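PDB 2B9S: topoisomerase I-like protein from Leishmania donovani, which probably relaxes supercoiled DNA as the large subunit of a heterodimeric type IB topoisomerase, through transient cutting and resealing of one strand. Local coordinates for residues L171-V177 with D220-G224; E68-Y72 with F163-G167; V212-A216 with Y228-A232. Residues are numbered along the deposited sequence.

Contact 1: L171-V177 with D220-G224. With nucleotides of chain C.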
loop_
_atom_site.group_PDB
_atom_site.type_symbol
_atom_site.label_atom_id
_atom_site.label_comp_id
_atom_site.label_asym_id
_atom_site.label_seq_id
_atom_site.Cartn_x
_atom_site.Cartn_y
_atom_site.Cartn_z
ATOM N N LEU D 171 -3.261 -9.926 -14.883
ATOM C CA LEU D 171 -1.843 -9.937 -15.263
ATOM C C LEU D 171 -0.978 -10.756 -14.294
ATOM O O LEU D 171 0.246 -10.724 -14.395
ATOM C CB LEU D 171 -1.272 -8.502 -15.413
ATOM C CG LEU D 171 -1.956 -7.404 -16.273
ATOM C CD1 LEU D 171 -1.132 -6.122 -16.352
ATOM C CD2 LEU D 171 -2.283 -7.886 -17.689
ATOM N N MET D 172 -1.578 -11.479 -13.346
ATOM C CA MET D 172 -0.767 -12.317 -12.466
ATOM C C MET D 172 0.050 -13.309 -13.347
ATOM O O MET D 172 -0.463 -13.812 -14.360
ATOM C CB MET D 172 -1.625 -13.052 -11.435
ATOM C CG MET D 172 -2.606 -14.052 -12.043
ATOM S SD MET D 172 -3.278 -15.184 -10.823
ATOM C CE MET D 172 -4.204 -14.051 -9.773
ATOM N N GLY D 173 1.320 -13.523 -12.990
ATOM C CA GLY D 173 2.216 -14.413 -13.741
ATOM C C GLY D 173 3.062 -13.715 -14.785
ATOM O O GLY D 173 4.068 -14.255 -15.214
ATOM N N LYS D 174 2.645 -12.527 -15.217
ATOM C CA LYS D 174 3.412 -11.751 -16.178
ATOM C C LYS D 174 4.811 -11.379 -15.649
ATOM O O LYS D 174 4.993 -11.118 -14.441
ATOM C CB LYS D 174 2.639 -10.500 -16.572
ATOM C CG LYS D 174 3.295 -9.649 -17.680
ATOM C CD LYS D 174 2.462 -8.428 -17.868
ATOM C CE LYS D 174 2.547 -7.901 -19.270
ATOM N NZ LYS D 174 3.586 -6.886 -19.407
ATOM N N LEU D 175 5.801 -11.383 -16.547
ATOM C CA LEU D 175 7.165 -11.035 -16.157
ATOM C C LEU D 175 7.358 -9.540 -15.857
ATOM O O LEU D 175 7.076 -8.667 -16.696
ATOM C CB LEU D 175 8.207 -11.538 -17.177
ATOM C CG LEU D 175 9.716 -11.285 -16.956
ATOM C CD1 LEU D 175 10.246 -11.945 -15.715
ATOM C CD2 LEU D 175 10.558 -11.706 -18.185
ATOM N N LYS D 176 7.831 -9.285 -14.639
ATOM C CA LYS D 176 8.361 -8.003 -14.241
ATOM C C LYS D 176 9.863 -8.057 -14.554
ATOM O O LYS D 176 10.616 -8.765 -13.879
ATOM C CB LYS D 176 8.116 -7.796 -12.743
ATOM C CG LYS D 176 8.153 -6.352 -12.285
ATOM C CD LYS D 176 8.824 -6.190 -10.913
ATOM C CE LYS D 176 8.229 -7.025 -9.833
ATOM N NZ LYS D 176 8.566 -6.543 -8.464
ATOM N N VAL D 177 10.290 -7.346 -15.598
ATOM C CA VAL D 177 11.677 -7.463 -16.060
ATOM C C VAL D 177 12.694 -6.732 -15.172
ATOM O O VAL D 177 12.331 -5.867 -14.342
ATOM C CB VAL D 177 11.866 -7.097 -17.565
ATOM C CG1 VAL D 177 10.880 -7.872 -18.447
ATOM C CG2 VAL D 177 11.775 -5.565 -17.809
ATOM N N ASP D 220 7.760 0.577 -14.132
ATOM C CA ASP D 220 7.645 -0.880 -13.987
ATOM C C ASP D 220 7.043 -1.540 -15.246
ATOM O O ASP D 220 6.118 -1.007 -15.834
ATOM C CB ASP D 220 6.843 -1.189 -12.711
ATOM C CG ASP D 220 6.119 -2.516 -12.761
ATOM O OD1 ASP D 220 6.702 -3.500 -12.273
ATOM O OD2 ASP D 220 4.956 -2.556 -13.255
ATOM N N SER D 221 7.585 -2.689 -15.659
ATOM C CA SER D 221 7.224 -3.293 -16.949
ATOM C C SER D 221 5.866 -3.999 -17.014
ATOM O O SER D 221 5.328 -4.188 -18.106
ATOM C CB SER D 221 8.310 -4.253 -17.416
ATOM O OG SER D 221 8.385 -5.377 -16.558
ATOM N N VAL D 222 5.320 -4.396 -15.870
ATOM C CA VAL D 222 4.026 -5.099 -15.845
ATOM C C VAL D 222 2.884 -4.241 -16.444
ATOM O O VAL D 222 2.184 -4.695 -17.334
ATOM C CB VAL D 222 3.672 -5.611 -14.425
ATOM C CG1 VAL D 222 2.286 -6.214 -14.388
ATOM C CG2 VAL D 222 4.700 -6.632 -13.940
ATOM N N ALA D 223 2.742 -2.999 -15.965
ATOM C CA ALA D 223 1.656 -2.084 -16.349
ATOM C C ALA D 223 2.150 -0.628 -16.549
ATOM O O ALA D 223 1.333 0.285 -16.765
ATOM C CB ALA D 223 0.519 -2.136 -15.297
ATOM N N GLY D 224 3.468 -0.405 -16.505
ATOM C CA GLY D 224 4.030 0.953 -16.658
ATOM C C GLY D 224 3.903 1.835 -15.422
ATOM O O GLY D 224 4.023 3.050 -15.512
ATOM P P DA C 13 4.956 -5.425 -7.367
ATOM O OP1 DA C 13 5.711 -6.644 -7.706
ATOM O OP2 DA C 13 5.072 -4.250 -8.211
ATOM O "O5'" DA C 13 3.391 -5.783 -7.248
ATOM C "C5'" DA C 13 2.911 -6.773 -6.334
ATOM C "C4'" DA C 13 1.644 -6.256 -5.685
ATOM O "O4'" DA C 13 1.940 -5.331 -4.611
ATOM C "C3'" DA C 13 0.707 -5.497 -6.619
ATOM O "O3'" DA C 13 -0.547 -6.070 -6.389
ATOM C "C2'" DA C 13 0.854 -4.005 -6.210
ATOM C "C1'" DA C 13 1.149 -4.151 -4.720
ATOM N N9 DA C 13 1.933 -3.052 -4.155
ATOM C C8 DA C 13 3.174 -2.666 -4.605
ATOM N N7 DA C 13 3.669 -1.651 -3.953
ATOM C C5 DA C 13 2.704 -1.378 -2.982
ATOM C C6 DA C 13 2.640 -0.394 -1.959
ATOM N N6 DA C 13 3.626 0.473 -1.720
ATOM N N1 DA C 13 1.541 -0.350 -1.182
ATOM C C2 DA C 13 0.550 -1.255 -1.402
ATOM N N3 DA C 13 0.496 -2.215 -2.335
ATOM C C4 DA C 13 1.611 -2.225 -3.102
HETATM O O HOH W 1 10.428 -3.805 -14.588
#
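A type II beta turn, L171 to K174, leads here into the short strand 175-176, and the loop joining antiparallel strands 216-219 and 226-229 docks against it on the DNA-binding face of the enzyme. The turn is closed by K174 N to L171 O at 3.1 Å, with G173 at the positive-phi corner. V222 gives up most surface, fitting between L171, whose CD1 lies 3.9 Å from V222 CG1, and the strand, where K176 CB is 3.8 Å from V222 CG2. K174 adds a weak hydrogen bond from NZ to V222 O (3.3 Å). K176 runs past D220, its CG 3.2 Å from D220 OD1, and reaches on to the DNA: NZ donates to OP1 of DA13 of chain C at 3.0 Å and also forms a salt bridge with E158. At the far end, V177 N donates to S221 OG (2.9 Å, 166°), and one water bridges the same two residues, donating to V177 O at 2.8 Å and accepting from S221 N at 3.2 Å.

Contact 2: E68-Y72 with F163-G167. With nucleotides of chain C; nucleotides of chain B.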
loop_
_atom_site.group_PDB
_atom_site.type_symbol
_atom_site.label_atom_id
_atom_site.label_comp_id
_atom_site.label_asym_id
_atom_site.label_seq_id
_atom_site.Cartn_x
_atom_site.Cartn_y
_atom_site.Cartn_z
ATOM N N GLU D 68 4.953 -25.294 -5.343
ATOM C CA GLU D 68 4.075 -25.568 -4.207
ATOM C C GLU D 68 3.134 -24.386 -3.859
ATOM O O GLU D 68 2.312 -24.473 -2.945
ATOM C CB GLU D 68 4.917 -26.037 -2.987
ATOM N N HIS D 69 3.240 -23.299 -4.625
ATOM C CA HIS D 69 2.433 -22.108 -4.402
ATOM C C HIS D 69 1.110 -22.216 -5.144
ATOM O O HIS D 69 1.071 -22.781 -6.234
ATOM C CB HIS D 69 3.167 -20.849 -4.870
ATOM C CG HIS D 69 2.705 -19.616 -4.164
ATOM N ND1 HIS D 69 1.525 -18.980 -4.477
ATOM C CD2 HIS D 69 3.234 -18.941 -3.115
ATOM C CE1 HIS D 69 1.345 -17.965 -3.650
ATOM N NE2 HIS D 69 2.375 -17.912 -2.821
ATOM N N ASP D 70 0.045 -21.661 -4.562
ATOM C CA ASP D 70 -1.296 -21.606 -5.200
ATOM C C ASP D 70 -1.303 -20.962 -6.585
ATOM O O ASP D 70 -2.063 -21.373 -7.447
ATOM C CB ASP D 70 -2.303 -20.842 -4.319
ATOM C CG ASP D 70 -2.692 -21.608 -3.035
ATOM O OD1 ASP D 70 -2.318 -22.791 -2.871
ATOM O OD2 ASP D 70 -3.380 -21.007 -2.177
ATOM N N TYR D 71 -0.476 -19.936 -6.778
ATOM C CA TYR D 71 -0.316 -19.286 -8.090
ATOM C C TYR D 71 -0.021 -20.272 -9.222
ATOM O O TYR D 71 -0.549 -20.137 -10.336
ATOM C CB TYR D 71 0.836 -18.275 -8.042
ATOM C CG TYR D 71 0.504 -16.897 -7.535
ATOM C CD1 TYR D 71 -0.533 -16.145 -8.103
ATOM C CD2 TYR D 71 1.274 -16.305 -6.527
ATOM C CE1 TYR D 71 -0.820 -14.831 -7.657
ATOM C CE2 TYR D 71 0.989 -14.995 -6.061
ATOM C CZ TYR D 71 -0.055 -14.266 -6.641
ATOM O OH TYR D 71 -0.333 -12.980 -6.193
ATOM N N TYR D 72 0.845 -21.240 -8.933
ATOM C CA TYR D 72 1.346 -22.222 -9.914
ATOM C C TYR D 72 0.249 -23.024 -10.599
ATOM O O TYR D 72 0.420 -23.458 -11.739
ATOM C CB TYR D 72 2.288 -23.191 -9.202
ATOM C CG TYR D 72 3.167 -24.062 -10.075
ATOM C CD1 TYR D 72 2.797 -25.387 -10.398
ATOM C CD2 TYR D 72 4.402 -23.599 -10.513
ATOM C CE1 TYR D 72 3.631 -26.202 -11.171
ATOM C CE2 TYR D 72 5.245 -24.399 -11.269
ATOM C CZ TYR D 72 4.863 -25.695 -11.601
ATOM O OH TYR D 72 5.739 -26.454 -12.357
ATOM N N PHE D 163 4.865 -11.492 -11.812
ATOM C CA PHE D 163 3.943 -10.560 -11.128
ATOM C C PHE D 163 2.936 -11.205 -10.172
ATOM O O PHE D 163 2.094 -11.998 -10.590
ATOM C CB PHE D 163 3.183 -9.717 -12.159
ATOM C CG PHE D 163 2.208 -8.726 -11.544
ATOM C CD1 PHE D 163 0.840 -8.807 -11.807
ATOM C CD2 PHE D 163 2.663 -7.725 -10.705
ATOM C CE1 PHE D 163 -0.040 -7.901 -11.253
ATOM C CE2 PHE D 163 1.793 -6.803 -10.139
ATOM C CZ PHE D 163 0.442 -6.889 -10.412
ATOM N N ARG D 164 3.010 -10.824 -8.896
ATOM C CA ARG D 164 2.122 -11.375 -7.874
ATOM C C ARG D 164 0.929 -10.479 -7.587
ATOM O O ARG D 164 0.873 -9.766 -6.579
ATOM C CB ARG D 164 2.901 -11.821 -6.622
ATOM C CG ARG D 164 3.689 -13.103 -6.931
ATOM C CD ARG D 164 4.968 -13.265 -6.142
ATOM N NE ARG D 164 4.751 -14.063 -4.952
ATOM C CZ ARG D 164 5.282 -15.254 -4.701
ATOM N NH1 ARG D 164 6.109 -15.844 -5.556
ATOM N NH2 ARG D 164 4.985 -15.852 -3.556
ATOM N N GLY D 165 -0.037 -10.532 -8.503
ATOM C CA GLY D 165 -1.260 -9.780 -8.347
ATOM C C GLY D 165 -2.176 -10.382 -7.305
ATOM O O GLY D 165 -2.283 -11.598 -7.175
ATOM N N ARG D 166 -2.818 -9.501 -6.549
ATOM C CA ARG D 166 -3.792 -9.860 -5.533
ATOM C C ARG D 166 -5.142 -10.182 -6.153
ATOM O O ARG D 166 -5.551 -9.566 -7.135
ATOM C CB ARG D 166 -3.969 -8.692 -4.548
ATOM C CG ARG D 166 -2.705 -8.206 -3.839
ATOM C CD ARG D 166 -2.062 -9.239 -2.959
ATOM N NE ARG D 166 -0.904 -8.660 -2.255
ATOM C CZ ARG D 166 -0.927 -8.120 -1.032
ATOM N NH1 ARG D 166 -2.041 -8.080 -0.318
ATOM N NH2 ARG D 166 0.184 -7.599 -0.529
ATOM N N GLY D 167 -5.860 -11.109 -5.545
ATOM C CA GLY D 167 -7.172 -11.534 -6.025
ATOM C C GLY D 167 -7.177 -12.027 -7.465
ATOM O O GLY D 167 -6.277 -12.750 -7.896
ATOM P P DA C 14 -1.874 -5.545 -7.118
ATOM O OP1 DA C 14 -2.808 -6.683 -7.173
ATOM O OP2 DA C 14 -1.498 -4.906 -8.376
ATOM O "O5'" DA C 14 -2.368 -4.452 -6.080
ATOM C "C5'" DA C 14 -3.179 -4.781 -4.943
ATOM C "C4'" DA C 14 -3.741 -3.479 -4.400
ATOM O "O4'" DA C 14 -2.666 -2.565 -4.030
ATOM C "C3'" DA C 14 -4.546 -2.704 -5.422
ATOM O "O3'" DA C 14 -5.669 -2.150 -4.752
ATOM C "C2'" DA C 14 -3.574 -1.614 -5.910
ATOM C "C1'" DA C 14 -2.844 -1.272 -4.611
ATOM N N9 DA C 14 -1.561 -0.545 -4.747
ATOM C C8 DA C 14 -0.547 -0.738 -5.665
ATOM N N7 DA C 14 0.502 0.074 -5.522
ATOM C C5 DA C 14 0.134 0.873 -4.436
ATOM C C6 DA C 14 0.776 1.933 -3.742
ATOM N N6 DA C 14 1.979 2.440 -4.042
ATOM N N1 DA C 14 0.129 2.501 -2.705
ATOM C C2 DA C 14 -1.073 2.028 -2.341
ATOM N N3 DA C 14 -1.767 1.030 -2.914
ATOM C C4 DA C 14 -1.113 0.493 -3.955
ATOM P P DG B 2 -5.246 -5.095 5.066
ATOM O OP1 DG B 2 -6.644 -5.509 5.263
ATOM O OP2 DG B 2 -4.411 -4.600 6.200
ATOM O "O5'" DG B 2 -4.415 -6.273 4.355
ATOM C "C5'" DG B 2 -4.885 -6.903 3.212
ATOM C "C4'" DG B 2 -3.853 -7.885 2.701
ATOM O "O4'" DG B 2 -2.596 -7.222 2.467
ATOM C "C3'" DG B 2 -3.517 -9.065 3.610
ATOM O "O3'" DG B 2 -3.284 -10.150 2.733
ATOM C "C2'" DG B 2 -2.214 -8.643 4.304
ATOM C "C1'" DG B 2 -1.551 -7.851 3.193
ATOM N N9 DG B 2 -0.663 -6.813 3.711
ATOM C C8 DG B 2 -0.931 -5.946 4.756
ATOM N N7 DG B 2 0.049 -5.120 4.988
ATOM C C5 DG B 2 1.003 -5.466 4.029
ATOM C C6 DG B 2 2.276 -4.930 3.807
ATOM O O6 DG B 2 2.802 -4.001 4.419
ATOM N N1 DG B 2 2.944 -5.546 2.752
ATOM C C2 DG B 2 2.432 -6.576 1.990
ATOM N N2 DG B 2 3.225 -7.038 1.025
ATOM N N3 DG B 2 1.237 -7.096 2.183
ATOM C C4 DG B 2 0.583 -6.492 3.222
ATOM P P DA C 13 4.956 -5.425 -7.367
ATOM O OP1 DA C 13 5.711 -6.644 -7.706
ATOM O OP2 DA C 13 5.072 -4.250 -8.211
ATOM O "O5'" DA C 13 3.391 -5.783 -7.248
ATOM C "C5'" DA C 13 2.911 -6.773 -6.334
ATOM C "C4'" DA C 13 1.644 -6.256 -5.685
ATOM O "O4'" DA C 13 1.940 -5.331 -4.611
ATOM C "C3'" DA C 13 0.707 -5.497 -6.619
ATOM O "O3'" DA C 13 -0.547 -6.070 -6.389
ATOM C "C2'" DA C 13 0.854 -4.005 -6.210
ATOM C "C1'" DA C 13 1.149 -4.151 -4.720
ATOM N N9 DA C 13 1.933 -3.052 -4.155
ATOM C C8 DA C 13 3.174 -2.666 -4.605
ATOM N N7 DA C 13 3.669 -1.651 -3.953
ATOM C C5 DA C 13 2.704 -1.378 -2.982
ATOM C C6 DA C 13 2.640 -0.394 -1.959
ATOM N N6 DA C 13 3.626 0.473 -1.720
ATOM N N1 DA C 13 1.541 -0.350 -1.182
ATOM C C2 DA C 13 0.550 -1.255 -1.402
ATOM N N3 DA C 13 0.496 -2.215 -2.335
ATOM C C4 DA C 13 1.611 -2.225 -3.102
#
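One direct hydrogen bond joins the loop between helices 54-64 and 75-89 to the DNA-contacting loop 163-167: Y71 OH donates to G165 O at 2.6 Å, the acceptor lying at the ring edge near its plane. Within 68-72, H69 ND1 accepts from Y71 N (3.2 Å, 170°), pinning the start of the 3-10 turn that carries Y71. Packing supplies the rest. The R164 side chain folds along Y71, with R164 CG 3.4 Å from Y71 CE2, and Y71 CD2 lies over one face of the R164 guanidinium; F77 stacks on Y71. DNA is bonded from both segments: R166 N donates to DA14 OP1 of chain C at 2.9 Å, R166 NH1 donates to DG2 O4' of chain B at 3.0 Å, and H69 NE2 bonds another phosphate. Because Y71 holds the carbonyl of G165 while the amide of R166 across the same peptide bond grips a phosphate, that peptide is fixed from both sides, tying the backbone grip on DNA to the helical part of the fold.

Contact 3: V212-A216 with Y228-A232. With nucleotides of chain A.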
loop_
_atom_site.group_PDB
_atom_site.type_symbol
_atom_site.label_atom_id
_atom_site.label_comp_id
_atom_site.label_asym_id
_atom_site.label_seq_id
_atom_site.Cartn_x
_atom_site.Cartn_y
_atom_site.Cartn_z
ATOM N N VAL D 212 9.675 17.667 -5.307
ATOM C CA VAL D 212 9.377 16.245 -5.027
ATOM C C VAL D 212 10.286 15.660 -3.931
ATOM O O VAL D 212 11.303 16.266 -3.594
ATOM C CB VAL D 212 9.325 15.345 -6.348
ATOM C CG1 VAL D 212 8.273 15.894 -7.329
ATOM C CG2 VAL D 212 10.696 15.208 -7.027
ATOM N N THR D 213 9.916 14.491 -3.392
ATOM C CA THR D 213 10.550 13.893 -2.199
ATOM C C THR D 213 11.258 12.572 -2.504
ATOM O O THR D 213 11.721 11.871 -1.587
ATOM C CB THR D 213 9.529 13.565 -1.073
ATOM O OG1 THR D 213 8.622 12.546 -1.525
ATOM C CG2 THR D 213 8.750 14.770 -0.633
ATOM N N TRP D 214 11.302 12.206 -3.785
ATOM C CA TRP D 214 11.881 10.932 -4.189
ATOM C C TRP D 214 13.304 11.085 -4.690
ATOM O O TRP D 214 13.664 12.150 -5.220
ATOM C CB TRP D 214 11.005 10.225 -5.233
ATOM C CG TRP D 214 10.622 10.992 -6.481
ATOM C CD1 TRP D 214 9.450 11.680 -6.695
ATOM C CD2 TRP D 214 11.353 11.056 -7.732
ATOM N NE1 TRP D 214 9.437 12.195 -7.976
ATOM C CE2 TRP D 214 10.583 11.816 -8.627
ATOM C CE3 TRP D 214 12.582 10.551 -8.165
ATOM C CZ2 TRP D 214 11.006 12.095 -9.925
ATOM C CZ3 TRP D 214 12.999 10.819 -9.450
ATOM C CH2 TRP D 214 12.214 11.575 -10.322
ATOM N N LEU D 215 14.106 10.026 -4.520
ATOM C CA LEU D 215 15.526 10.064 -4.882
ATOM C C LEU D 215 15.787 9.371 -6.214
ATOM O O LEU D 215 16.793 9.636 -6.896
ATOM C CB LEU D 215 16.402 9.411 -3.793
ATOM C CG LEU D 215 16.099 9.686 -2.320
ATOM C CD1 LEU D 215 17.137 9.033 -1.356
ATOM C CD2 LEU D 215 15.945 11.165 -2.037
ATOM N N ALA D 216 14.894 8.457 -6.576
ATOM C CA ALA D 216 14.994 7.739 -7.837
ATOM C C ALA D 216 13.618 7.211 -8.260
ATOM O O ALA D 216 12.726 7.038 -7.419
ATOM C CB ALA D 216 16.044 6.599 -7.734
ATOM N N TYR D 228 9.194 4.470 -6.902
ATOM C CA TYR D 228 10.058 5.503 -6.335
ATOM C C TYR D 228 10.823 5.003 -5.155
ATOM O O TYR D 228 10.283 4.281 -4.315
ATOM C CB TYR D 228 9.255 6.689 -5.832
ATOM C CG TYR D 228 8.398 7.334 -6.863
ATOM C CD1 TYR D 228 8.901 8.351 -7.664
ATOM C CD2 TYR D 228 7.050 6.960 -7.014
ATOM C CE1 TYR D 228 8.128 8.943 -8.593
ATOM C CE2 TYR D 228 6.278 7.551 -7.969
ATOM C CZ TYR D 228 6.819 8.544 -8.744
ATOM O OH TYR D 228 6.037 9.166 -9.678
ATOM N N VAL D 229 12.086 5.404 -5.102
ATOM C CA VAL D 229 12.873 5.318 -3.887
ATOM C C VAL D 229 12.578 6.561 -3.049
ATOM O O VAL D 229 12.774 7.694 -3.493
ATOM C CB VAL D 229 14.368 5.227 -4.198
ATOM C CG1 VAL D 229 15.164 5.133 -2.913
ATOM C CG2 VAL D 229 14.652 4.037 -5.099
ATOM N N MET D 230 12.076 6.338 -1.846
ATOM C CA MET D 230 11.709 7.431 -0.938
ATOM C C MET D 230 12.316 7.226 0.467
ATOM O O MET D 230 12.900 6.168 0.750
ATOM C CB MET D 230 10.170 7.593 -0.917
ATOM C CG MET D 230 9.613 8.261 -2.222
ATOM S SD MET D 230 7.880 8.697 -2.123
ATOM C CE MET D 230 7.413 9.283 -3.778
ATOM N N LEU D 231 12.177 8.226 1.344
ATOM C CA LEU D 231 12.751 8.147 2.710
ATOM C C LEU D 231 11.985 7.201 3.627
ATOM O O LEU D 231 10.844 6.870 3.352
ATOM C CB LEU D 231 12.909 9.541 3.353
ATOM C CG LEU D 231 13.786 10.597 2.656
ATOM C CD1 LEU D 231 14.185 11.695 3.618
ATOM C CD2 LEU D 231 15.024 10.008 2.035
ATOM N N ALA D 232 12.648 6.736 4.682
ATOM C CA ALA D 232 12.045 5.869 5.683
ATOM C C ALA D 232 11.034 6.656 6.517
ATOM O O ALA D 232 11.126 7.873 6.602
ATOM C CB ALA D 232 13.126 5.261 6.572
ATOM P P DA A 7 6.712 12.800 -10.385
ATOM O OP1 DA A 7 7.542 14.026 -10.414
ATOM O OP2 DA A 7 7.272 11.473 -10.713
ATOM O "O5'" DA A 7 6.077 12.703 -8.941
ATOM C "C5'" DA A 7 5.271 13.743 -8.448
ATOM C "C4'" DA A 7 4.670 13.336 -7.119
ATOM O "O4'" DA A 7 3.475 12.564 -7.385
ATOM C "C3'" DA A 7 5.519 12.472 -6.176
ATOM O "O3'" DA A 7 5.116 12.805 -4.864
ATOM C "C2'" DA A 7 4.988 11.084 -6.407
ATOM C "C1'" DA A 7 3.501 11.435 -6.549
ATOM N N9 DA A 7 2.708 10.352 -7.139
ATOM C C8 DA A 7 3.122 9.528 -8.138
ATOM N N7 DA A 7 2.228 8.646 -8.463
ATOM C C5 DA A 7 1.173 8.880 -7.627
ATOM C C6 DA A 7 -0.069 8.253 -7.508
ATOM N N6 DA A 7 -0.429 7.209 -8.271
ATOM N N1 DA A 7 -0.905 8.726 -6.568
ATOM C C2 DA A 7 -0.526 9.780 -5.835
ATOM N N3 DA A 7 0.633 10.438 -5.855
ATOM C C4 DA A 7 1.446 9.936 -6.788
ATOM P P DC A 8 5.980 13.619 -3.805
ATOM O OP1 DC A 8 5.671 15.027 -3.954
ATOM O OP2 DC A 8 7.409 13.196 -3.894
ATOM O "O5'" DC A 8 5.529 12.885 -2.455
ATOM C "C5'" DC A 8 4.365 13.077 -1.753
ATOM C "C4'" DC A 8 3.445 11.843 -1.707
ATOM O "O4'" DC A 8 3.331 11.109 -2.941
ATOM C "C3'" DC A 8 3.649 10.729 -0.700
ATOM O "O3'" DC A 8 3.418 11.232 0.627
ATOM C "C2'" DC A 8 2.490 9.832 -1.144
ATOM C "C1'" DC A 8 2.327 10.159 -2.633
ATOM N N1 DC A 8 2.440 8.929 -3.491
ATOM C C2 DC A 8 1.302 8.116 -3.622
ATOM O O2 DC A 8 0.253 8.444 -3.049
ATOM N N3 DC A 8 1.377 6.992 -4.378
ATOM C C4 DC A 8 2.526 6.662 -4.984
ATOM N N4 DC A 8 2.515 5.544 -5.719
ATOM C C5 DC A 8 3.718 7.468 -4.858
ATOM C C6 DC A 8 3.630 8.583 -4.096
HETATM O O HOH W 2 10.947 10.569 0.548
#
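A classic beta bulge opens strand 216-219: L215 and A216 both bond to V229, L215 N donating to V229 O at 2.9 Å and V229 N to A216 O at 2.9 Å, with L215 at phi/psi -101/-24. The antiparallel partner, 226-229, is an edge strand of a mixed sheet. Farther along, where the chains diverge, a water links T213 O (2.6 Å) to L231 N (2.8 Å). T213 grips a single phosphate oxygen: T213 N (2.9 Å) and T213 OG1 (2.7 Å) both donate to OP2 of DC8 of chain A. Y228 takes the neighbouring phosphate, its OH donating to OP2 of DA7 of chain A at 2.8 Å, while C2' of DA7 of chain A lies over one face of its ring. W214 lies against Y228 at an oblique 49°, centroids of its five-membered ring and the tyrosine ring 4.5 Å apart, with W214 CG 3.4 Å from Y228 CD1. W214 CB also touches M230 CG at 3.9 Å. Beyond the aromatic pair, A216 CB meets V229 CG2 (3.9 Å) and L215 CD1 meets L231 CD2 (4.1 Å), in a buried layer that V152 and C143 help to cover. T213 and Y228, which donate hydrogen bonds to the phosphates, thus sit on two segments held together by main-chain bonds and apolar contacts, which sets their relative positions to match consecutive phosphates of one strand.

In the fold
All three contacts fall in the DNA-binding part of the chain. Contacts 1 and 2, centres 13 Å apart, meet just beyond the paired strands 161-162 and 175-176, where K174 O and F163 N are 2.7 Å apart and G173 N and F163 O 2.9 Å, both probable hydrogen bonds. Between them they hold neighbouring phosphates of chain C, DA13 and DA14. Contact 3, its centre 22 Å from that of contact 1, works on chain A; the hairpin formed by strands 216-219 and 226-229 connects the two, with loop 220-224 at its tip. Contacts 2 and 3 lie 29 Å apart between centres. The vanadate, bound by R290, K328, R386 and H429, is about 12 Å from the R166 side chain of contact 2.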